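Local coordinates for protein MXIH (PDB 2CA5) that forms the needle of the Shigella flexneri type III secretion system, probably as the repeating subunit of a hollow conduit for effector export, at residues V68-I71 with K72-A76. Residues are numbered along the deposited sequence; the frame is centred on the assembly and turned at random.
With IPA (isopropyl alcohol), chain D.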
# COMPACT_ATOMS: atom_id res chain seq x y z
N VAL A 68 -14.98 3.87 2.42
CA VAL A 68 -16.23 3.39 2.99
C VAL A 68 -16.47 4.07 4.33
O VAL A 68 -17.58 4.49 4.63
CB VAL A 68 -16.26 1.85 3.12
CG1 VAL A 68 -17.43 1.41 3.99
CG2 VAL A 68 -16.35 1.21 1.74
N LYS A 69 -15.41 4.19 5.12
CA LYS A 69 -15.53 4.85 6.42
C LYS A 69 -16.00 6.29 6.24
O LYS A 69 -16.84 6.78 6.99
CB LYS A 69 -14.20 4.82 7.17
CG LYS A 69 -13.95 3.54 7.95
CD LYS A 69 -12.54 3.53 8.49
CE LYS A 69 -12.15 2.17 9.02
NZ LYS A 69 -10.81 2.22 9.67
N VAL A 70 -15.47 6.96 5.23
CA VAL A 70 -15.90 8.33 4.96
C VAL A 70 -17.40 8.37 4.63
O VAL A 70 -18.14 9.21 5.13
CB VAL A 70 -15.07 8.99 3.85
CG1 VAL A 70 -15.70 10.32 3.43
CG2 VAL A 70 -13.62 9.17 4.30
N ILE A 71 -17.83 7.45 3.77
CA ILE A 71 -19.24 7.39 3.38
C ILE A 71 -20.16 7.17 4.60
O ILE A 71 -21.22 7.79 4.70
CB ILE A 71 -19.47 6.33 2.29
CG1 ILE A 71 -18.71 6.71 1.02
CG2 ILE A 71 -20.98 6.17 2.02
CD1 ILE A 71 -19.21 7.97 0.34
N LYS A 72 -19.73 6.32 5.52
CA LYS A 72 -20.51 6.07 6.73
C LYS A 72 -20.61 7.36 7.54
O LYS A 72 -21.66 7.67 8.09
CB LYS A 72 -19.87 4.98 7.59
CG LYS A 72 -19.95 3.59 6.96
CD LYS A 72 -21.27 3.36 6.26
CE LYS A 72 -21.50 1.89 5.98
NZ LYS A 72 -22.84 1.62 5.39
N ASP A 73 -19.52 8.12 7.58
CA ASP A 73 -19.50 9.39 8.28
C ASP A 73 -20.43 10.39 7.58
O ASP A 73 -21.16 11.13 8.24
CB ASP A 73 -18.07 9.95 8.34
CG ASP A 73 -17.94 11.11 9.31
OD1 ASP A 73 -18.48 11.03 10.43
OD2 ASP A 73 -17.30 12.12 8.94
N VAL A 74 -20.42 10.40 6.24
CA VAL A 74 -21.30 11.29 5.49
C VAL A 74 -22.77 10.98 5.84
O VAL A 74 -23.59 11.88 6.02
CB VAL A 74 -21.07 11.17 3.97
CG1 VAL A 74 -22.21 11.86 3.21
CG2 VAL A 74 -19.71 11.76 3.57
N ASP A 75 -23.10 9.69 5.89
CA ASP A 75 -24.45 9.26 6.20
C ASP A 75 -24.82 9.70 7.63
O ASP A 75 -25.92 10.20 7.86
CB ASP A 75 -24.61 7.75 6.05
CG ASP A 75 -26.05 7.28 6.23
OD1 ASP A 75 -26.92 7.70 5.43
OD2 ASP A 75 -26.32 6.53 7.18
N ALA A 76 -23.89 9.53 8.56
CA ALA A 76 -24.13 9.94 9.94
C ALA A 76 -24.47 11.43 10.00
O ALA A 76 -25.38 11.83 10.71
CB ALA A 76 -22.94 9.62 10.83
C1 IPA D . -17.64 7.66 12.20
C2 IPA D . -18.84 8.00 11.31
C3 IPA D . -19.77 6.79 11.23
O2 IPA D . -19.54 9.11 11.87
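Val68 meets Lys72 one helical turn further on, and it does so mainly through its backbone: its carbonyl O accepts the N-H of Lys72, N to O 3.0 Å, with the N-H pointing fairly straight at the oxygen (158°). The same oxygen is brushed by the lysine's aliphatic part, CG of Lys72 lying 3.4 Å from O of Val68. That approach comes from the shape of the lysine chain, which sets CG beside its own backbone N and then turns about CB-CG (chi2 -39°). CG of Lys72 also lies 4.5 Å from CG1 of Val68, a loose touch, before the chain leads outward to its ammonium end. Next comes Lys69, whose carbonyl takes the N-H of Asp73; the donor is tilted 23° from the carbonyl plane, while the lysine side chain itself heads off from this turn. These i to i+4 bonds belong to the long helix 44-79, the second arm of the helical hairpin built by needle subunits, here well beyond the part that pairs with helix 22-39. On the Asp73 side an isopropyl alcohol, probably from the crystallisation liquor, has settled: its O2 donates to OD1 of Asp73 at 2.6 Å, and the methyl CB of Ala76 lies 3.6 Å from that alcohol oxygen. Val70 adds an apolar touch, its CG1 reaching CG2 of Val74 at 4.3 Å, a loose contact on an exposed surface. The Val74 methyl CG2 also sits against O of Val70 while that oxygen accepts the valine's N-H (N of Val74 to O of Val70, 2.8 Å), so one carbonyl receives both a hydrogen bond and a methyl from the same residue. Ile71 gives the fourth bond of the set, from Asp75 N to Ile71 O at 2.9 Å, and CB of Asp75 packs beside that oxygen.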